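Ferripyochelin binding protein (Pyrococcus horikoshii, PDB 1V67) binds zinc between the subunits of a trimer and probably acts as a gamma-class carbonic anhydrase, interconverting carbon dioxide and bicarbonate. Local coordinates at residues V42-I47 with S63-H68; G69-I74 with G88-N93; G81-V86 with G98-I103. All blocks are in the same frame, centred on the assembly; numbering follows the deposited sequence.

Contact 1: residues V42-I47 with S63-H68; sequences VLRGDI and SIHTSH. With ZN (zinc ion), chain C.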
# COMPACT_ATOMS: atom_id res chain seq x y z
N VAL A 42 4.11 8.38 -1.43
CA VAL A 42 4.69 8.75 -2.71
C VAL A 42 3.83 9.78 -3.44
O VAL A 42 2.65 9.57 -3.68
CB VAL A 42 4.88 7.50 -3.63
CG1 VAL A 42 5.34 7.92 -5.01
CG2 VAL A 42 5.91 6.55 -3.00
N LEU A 43 4.44 10.93 -3.75
CA LEU A 43 3.76 12.00 -4.47
C LEU A 43 4.53 12.21 -5.77
O LEU A 43 5.47 13.00 -5.83
CB LEU A 43 3.73 13.29 -3.65
CG LEU A 43 2.82 13.26 -2.42
CD1 LEU A 43 3.48 12.49 -1.29
CD2 LEU A 43 2.52 14.67 -1.98
N ARG A 44 4.12 11.49 -6.81
CA ARG A 44 4.80 11.55 -8.09
C ARG A 44 4.21 12.59 -9.03
O ARG A 44 3.24 12.33 -9.74
CB ARG A 44 4.76 10.16 -8.74
CG ARG A 44 5.64 10.00 -9.99
CD ARG A 44 6.25 8.59 -10.07
NE ARG A 44 5.23 7.54 -10.12
CZ ARG A 44 4.62 7.15 -11.23
NH1 ARG A 44 4.92 7.71 -12.40
NH2 ARG A 44 3.70 6.20 -11.18
N GLY A 45 4.82 13.77 -9.07
CA GLY A 45 4.32 14.81 -9.94
C GLY A 45 5.04 14.83 -11.25
O GLY A 45 5.66 15.83 -11.61
N ASP A 46 4.98 13.70 -11.95
CA ASP A 46 5.66 13.58 -13.25
C ASP A 46 4.74 13.80 -14.47
O ASP A 46 5.13 13.59 -15.60
CB ASP A 46 6.34 12.20 -13.41
CG ASP A 46 5.38 11.08 -13.23
OD1 ASP A 46 4.15 11.37 -13.12
OD2 ASP A 46 5.87 9.93 -13.19
N ILE A 47 3.49 14.03 -14.55
CA ILE A 47 2.77 14.65 -15.63
C ILE A 47 1.99 15.89 -15.20
O ILE A 47 2.39 17.00 -15.56
CB ILE A 47 1.85 13.56 -16.32
CG1 ILE A 47 0.39 13.88 -16.12
CG2 ILE A 47 2.04 12.16 -15.68
CD1 ILE A 47 -0.32 13.65 -17.34
N SER A 63 -0.16 6.58 -2.05
CA SER A 63 0.38 6.98 -3.33
C SER A 63 -0.55 8.03 -3.92
O SER A 63 -1.77 7.92 -3.84
CB SER A 63 0.51 5.80 -4.30
OG SER A 63 1.46 4.87 -3.83
N ILE A 64 0.05 9.07 -4.48
CA ILE A 64 -0.72 10.13 -5.10
C ILE A 64 -0.17 10.32 -6.50
O ILE A 64 1.03 10.49 -6.67
CB ILE A 64 -0.59 11.43 -4.33
CG1 ILE A 64 -1.19 11.25 -2.93
CG2 ILE A 64 -1.27 12.54 -5.12
CD1 ILE A 64 -1.20 12.51 -2.12
N HIS A 65 -1.05 10.31 -7.49
CA HIS A 65 -0.61 10.45 -8.86
C HIS A 65 -1.65 11.18 -9.71
O HIS A 65 -2.67 11.64 -9.18
CB HIS A 65 -0.34 9.07 -9.44
CG HIS A 65 0.45 9.10 -10.72
ND1 HIS A 65 0.26 8.16 -11.71
CD2 HIS A 65 1.43 9.91 -11.14
CE1 HIS A 65 1.11 8.39 -12.69
NE2 HIS A 65 1.84 9.46 -12.37
N THR A 66 -1.39 11.30 -11.01
CA THR A 66 -2.31 12.00 -11.91
C THR A 66 -2.30 11.38 -13.31
O THR A 66 -1.53 10.46 -13.59
CB THR A 66 -1.94 13.51 -12.06
OG1 THR A 66 -0.73 13.63 -12.81
CG2 THR A 66 -1.78 14.18 -10.69
N SER A 67 -3.17 11.90 -14.17
CA SER A 67 -3.27 11.48 -15.57
C SER A 67 -3.31 12.75 -16.41
O SER A 67 -3.66 13.82 -15.91
CB SER A 67 -4.54 10.66 -15.81
OG SER A 67 -4.50 9.42 -15.13
N HIS A 68 -2.96 12.65 -17.69
CA HIS A 68 -2.98 13.82 -18.56
C HIS A 68 -4.32 14.55 -18.49
O HIS A 68 -5.36 13.99 -18.83
CB HIS A 68 -2.68 13.41 -20.01
CG HIS A 68 -1.26 12.98 -20.24
ND1 HIS A 68 -0.79 11.74 -19.85
CD2 HIS A 68 -0.21 13.63 -20.78
CE1 HIS A 68 0.49 11.65 -20.15
NE2 HIS A 68 0.87 12.78 -20.72
ZN ZN C . -0.88 6.26 -12.65
O HOH W 1 1.83 13.90 -11.71

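Contact 2: residues G69-I74 with G88-N93; sequences GYPTEI and GAKVGN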
# COMPACT_ATOMS: atom_id res chain seq x y z
N GLY A 69 -4.29 15.80 -18.03
CA GLY A 69 -5.51 16.59 -17.92
C GLY A 69 -6.17 16.47 -16.56
O GLY A 69 -7.05 17.25 -16.22
N TYR A 70 -5.74 15.49 -15.78
CA TYR A 70 -6.32 15.26 -14.46
C TYR A 70 -5.31 15.42 -13.33
O TYR A 70 -4.73 14.44 -12.87
CB TYR A 70 -6.95 13.86 -14.41
CG TYR A 70 -8.17 13.74 -15.30
CD1 TYR A 70 -9.40 14.23 -14.88
CD2 TYR A 70 -8.08 13.18 -16.57
CE1 TYR A 70 -10.52 14.16 -15.70
CE2 TYR A 70 -9.19 13.10 -17.40
CZ TYR A 70 -10.41 13.60 -16.96
OH TYR A 70 -11.52 13.52 -17.78
N PRO A 71 -5.07 16.66 -12.89
CA PRO A 71 -4.12 16.90 -11.80
C PRO A 71 -4.80 16.62 -10.46
O PRO A 71 -6.03 16.59 -10.38
CB PRO A 71 -3.75 18.37 -11.98
CG PRO A 71 -5.03 18.96 -12.47
CD PRO A 71 -5.50 17.94 -13.50
N THR A 72 -4.00 16.40 -9.43
CA THR A 72 -4.56 16.14 -8.11
C THR A 72 -4.49 17.38 -7.24
O THR A 72 -3.41 17.94 -7.01
CB THR A 72 -3.83 14.98 -7.42
OG1 THR A 72 -4.13 13.75 -8.10
CG2 THR A 72 -4.26 14.87 -5.96
N GLU A 73 -5.65 17.82 -6.77
CA GLU A 73 -5.73 19.01 -5.92
C GLU A 73 -6.37 18.68 -4.58
O GLU A 73 -7.53 18.28 -4.52
CB GLU A 73 -6.55 20.10 -6.61
CG GLU A 73 -5.93 20.65 -7.88
CD GLU A 73 -6.82 21.69 -8.54
OE1 GLU A 73 -7.16 22.68 -7.87
OE2 GLU A 73 -7.17 21.51 -9.72
N ILE A 74 -5.59 18.85 -3.51
CA ILE A 74 -6.06 18.58 -2.16
C ILE A 74 -6.25 19.90 -1.40
O ILE A 74 -5.36 20.74 -1.39
CB ILE A 74 -5.05 17.73 -1.37
CG1 ILE A 74 -4.68 16.48 -2.17
CG2 ILE A 74 -5.64 17.34 -0.01
CD1 ILE A 74 -5.82 15.53 -2.39
N GLY A 88 -5.38 11.70 -9.84
CA GLY A 88 -6.02 12.78 -10.57
C GLY A 88 -7.40 13.18 -10.12
O GLY A 88 -8.32 13.29 -10.94
N ALA A 89 -7.56 13.42 -8.83
CA ALA A 89 -8.86 13.82 -8.31
C ALA A 89 -8.78 15.18 -7.65
O ALA A 89 -7.70 15.67 -7.35
CB ALA A 89 -9.36 12.78 -7.32
N LYS A 90 -9.94 15.78 -7.44
CA LYS A 90 -10.01 17.07 -6.78
C LYS A 90 -10.71 16.88 -5.44
O LYS A 90 -11.84 16.40 -5.38
CB LYS A 90 -10.79 18.08 -7.64
CG LYS A 90 -9.97 18.73 -8.75
CD LYS A 90 -10.82 19.71 -9.55
CE LYS A 90 -10.00 20.50 -10.56
NZ LYS A 90 -9.26 19.62 -11.52
N VAL A 91 -10.01 17.24 -4.37
CA VAL A 91 -10.57 17.10 -3.04
C VAL A 91 -10.67 18.45 -2.34
O VAL A 91 -9.74 19.25 -2.38
CB VAL A 91 -9.71 16.12 -2.20
CG1 VAL A 91 -10.15 16.11 -0.75
CG2 VAL A 91 -9.84 14.70 -2.80
N GLY A 92 -11.81 18.68 -1.71
CA GLY A 92 -12.06 19.93 -1.03
C GLY A 92 -11.43 20.06 0.34
O GLY A 92 -10.44 19.40 0.64
N ASN A 93 -12.02 20.92 1.17
CA ASN A 93 -11.52 21.17 2.52
C ASN A 93 -12.19 20.29 3.56
O ASN A 93 -13.33 19.86 3.39
CB ASN A 93 -11.71 22.64 2.89
CG ASN A 93 -10.92 23.59 2.00
OD1 ASN A 93 -9.70 23.49 1.90
ND2 ASN A 93 -11.62 24.52 1.36

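Contact 3: residues G81-V86 with G98-I103; sequences GHNAMV and GISSVI. With ZN (zinc ion), chain B.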
# COMPACT_ATOMS: atom_id res chain seq x y z
N GLY A 81 -5.67 8.97 4.56
CA GLY A 81 -5.36 7.79 5.35
C GLY A 81 -4.32 6.81 4.85
O GLY A 81 -4.10 6.68 3.64
N HIS A 82 -3.69 6.13 5.80
CA HIS A 82 -2.67 5.12 5.54
C HIS A 82 -3.08 4.24 4.37
O HIS A 82 -4.23 3.82 4.27
CB HIS A 82 -2.49 4.21 6.76
CG HIS A 82 -2.27 4.96 8.05
ND1 HIS A 82 -1.07 5.57 8.35
CD2 HIS A 82 -3.08 5.20 9.09
CE1 HIS A 82 -1.16 6.16 9.52
NE2 HIS A 82 -2.38 5.96 10.00
N ASN A 83 -2.12 3.97 3.49
CA ASN A 83 -2.29 3.11 2.32
C ASN A 83 -3.38 3.48 1.32
O ASN A 83 -3.80 2.64 0.53
CB ASN A 83 -2.48 1.65 2.75
CG ASN A 83 -1.26 1.09 3.47
OD1 ASN A 83 -0.65 0.12 3.03
ND2 ASN A 83 -0.91 1.69 4.59
N ALA A 84 -3.84 4.72 1.34
CA ALA A 84 -4.86 5.12 0.38
C ALA A 84 -4.15 5.52 -0.92
O ALA A 84 -2.92 5.63 -0.95
CB ALA A 84 -5.68 6.30 0.92
N MET A 85 -4.93 5.75 -1.98
CA MET A 85 -4.39 6.11 -3.29
C MET A 85 -5.30 7.13 -3.95
O MET A 85 -6.49 6.85 -4.15
CB MET A 85 -4.28 4.85 -4.17
CG MET A 85 -3.26 4.88 -5.33
SD MET A 85 -3.70 5.91 -6.75
CE MET A 85 -2.28 6.96 -6.92
N VAL A 86 -4.75 8.29 -4.28
CA VAL A 86 -5.51 9.33 -4.96
C VAL A 86 -4.90 9.57 -6.35
O VAL A 86 -3.72 9.90 -6.48
CB VAL A 86 -5.51 10.63 -4.13
CG1 VAL A 86 -6.34 11.70 -4.82
CG2 VAL A 86 -6.05 10.33 -2.73
N GLY A 98 -10.44 7.80 3.67
CA GLY A 98 -10.20 6.59 4.43
C GLY A 98 -9.00 5.73 4.09
O GLY A 98 -8.40 5.80 3.02
N ILE A 99 -8.64 4.91 5.07
CA ILE A 99 -7.50 4.03 4.97
C ILE A 99 -7.72 2.99 3.89
O ILE A 99 -8.78 2.38 3.82
CB ILE A 99 -7.25 3.36 6.32
CG1 ILE A 99 -6.88 4.44 7.32
CG2 ILE A 99 -6.20 2.26 6.21
CD1 ILE A 99 -6.69 3.93 8.73
N SER A 100 -6.71 2.81 3.04
CA SER A 100 -6.71 1.84 1.96
C SER A 100 -7.83 2.05 0.96
O SER A 100 -8.21 1.13 0.23
CB SER A 100 -6.78 0.43 2.52
OG SER A 100 -5.52 0.05 3.04
N SER A 101 -8.35 3.26 0.93
CA SER A 101 -9.42 3.60 0.02
C SER A 101 -8.79 4.12 -1.27
O SER A 101 -7.59 4.39 -1.34
CB SER A 101 -10.29 4.69 0.64
OG SER A 101 -9.70 5.96 0.45
N VAL A 102 -9.63 4.27 -2.29
CA VAL A 102 -9.17 4.74 -3.59
C VAL A 102 -10.05 5.82 -4.20
O VAL A 102 -11.27 5.67 -4.29
CB VAL A 102 -9.13 3.59 -4.61
CG1 VAL A 102 -8.49 4.09 -5.90
CG2 VAL A 102 -8.37 2.40 -4.05
N ILE A 103 -9.42 6.91 -4.62
CA ILE A 103 -10.12 8.01 -5.27
C ILE A 103 -9.59 8.11 -6.70
O ILE A 103 -8.42 8.40 -6.90
CB ILE A 103 -9.85 9.35 -4.57
CG1 ILE A 103 -10.02 9.22 -3.05
CG2 ILE A 103 -10.79 10.40 -5.14
CD1 ILE A 103 -11.39 8.79 -2.61
ZN ZN B . -3.38 7.20 11.70
O HOH W 2 -5.18 2.33 -1.52

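Contact 1: residues V42-I47 with S63-H68
Ser63 stands level with Val42 in a parallel pairing, its CA 4.7 Å from the CA of Val42, and both side chains rise from one face of the sheet. The Ser63 hydroxyl is hydrogen-bonded to Asn61 of the second subunit. At Ile64 the backbone is held at both ends: N donates to Val42 O at 2.8 Å, and O accepts from Arg44 N over a longer 3.3 Å. On the face opposite Ser63, Ile64 CD1 lies 4.1 Å from Leu43 CG, the two side chains running alongside each other. Directions only 13° apart show strands 42-45 and 63-65 to be parallel, as successive coils are in the left-handed beta-helix, the fold of the hexapeptide-repeat family. His65 has CG anti to the backbone N (chi1 -165°), which carries the ring out to where ND1 binds zinc at 2.4 Å; His87 of the same chain and His82 of the second subunit bind the same ion. At the ring edge, NE2 donates in plane to the syn lone pair of Asp46 OD1 at 3.1 Å, although carboxylate and ring planes stand 63° apart. Arg44 NH2 lies over one ring face, offset toward the rim and 3.7 Å from His65 CE1, the guanidinium tilted against the ring. The other carboxylate oxygen, Asp46 OD2, takes a salt bridge from Arg44 NH1 and a hydrogen bond from His166 of the second subunit. With an alanine in place of Asp46, the zinc-bound ring would probably lose the acceptor that helps fix its rotation, and Arg44 NH1 its carboxylate partner. Thr66 OG1 bonds to the backbone N of Glu48 and, at 2.8 Å, to a water that also joins Arg44 O and Ile47 N. Ile47 CG1 lies beside that hydroxyl, and Ser67 OG pairs with Asp105.

Contact 2: residues G69-I74 with G88-N93
Glu73 forms both backbone bonds of a parallel pairing centred opposite Lys90: its N donates to Ala89 O at 3.0 Å, and its O receives Val91 N at 2.7 Å with a nearly straight N-H...O angle of 175°. The Glu73 and Lys90 side chains leave the same face and run alongside each other. Lys90 is extended until its last torsion (chi4 57°), where the bend turns NZ to within 3.3 Å of Glu73 OE2, a salt bridge on a partly exposed surface; the CE methylene lies beside the same oxygen. On the opposite face Ile74 and Val91 also point the same way, with Ile74 CD1 3.9 Å from Val91 CB, and both are buried. That division, charged pair outward and aliphatic pair inward, is how adjacent coils of the left-handed beta-helix stack here, the inner row continuing with Ile109, which touches Val91. Ahead of the strands the two segments meet at Gly88. Gly88 CA lies 3.1 Å from Tyr70 O, and a CB at this position, with phi at 45°, would collide with that oxygen. The CB of Tyr70 in turn sits 3.8 Å from Gly88 O. Thr72 turns its hydroxyl toward the Gly88 end, where OG1 is hydrogen-bonded to His65 O, while its CA makes a C-H...O contact of 3.3 Å with Ala89 O.

Contact 3: residues G81-V86 with G98-I103
Ser101 O is gripped from across the contact by Met85 N, which donates at 3.1 Å, and by a water at 3.2 Å that also donates to Asn83 O. Met85 O in turn accepts from Ile103 N at 3.0 Å with an N-H...O angle of 172°, so Met85 bonds to the residues on either side of Val102, a parallel bridge, while Val86 CG2 lies 4.1 Å from Ile103 CG1. Both segments enter these strands through type II turns, Gly81 to Ala84 and Gly98 to Ser101, stacked at one corner of successive left-handed beta-helix coils. The turns are bonded to each other where Ser100 N donates to His82 O at 2.9 Å. Gly98 O accepts from both N and OG of Ser101, which come from one side of its carbonyl plane, and Ala84 CB packs against that oxygen. The His82 and Ile99 side chains lie side by side, pointing the same way, and Ile99 CD1 touches the ring in plane at His82 CD2, 3.8 Å away. His82 NE2 binds zinc at 2.3 Å, with His65 and His87 of the third subunit as further ligands, and ND1 has a weak hydrogen bond to Asp60 of its own chain.

Along the chain contact 1 closes before the others open, while contacts 2 and 3 alternate their segments. Contacts 1 and 3, with centres 14 Å apart, lie in one parallel sheet, where strands 63-65 and 85-87 are neighbours joined by backbone bonds between Ser63, His65 and Val86. Contact 2 lies on a second sheet of the beta-helix, its centre 11 Å from contact 1 and 14 Å from contact 3; His65 O meets Thr72 and Gly88 there, and Ala89 packs on Ile103. Contacts 1 and 3 present His65 and His82 to different zinc ions, each shared with another subunit, consistent with the stacked coils of each chain helping to set metal ligands at the subunit boundaries.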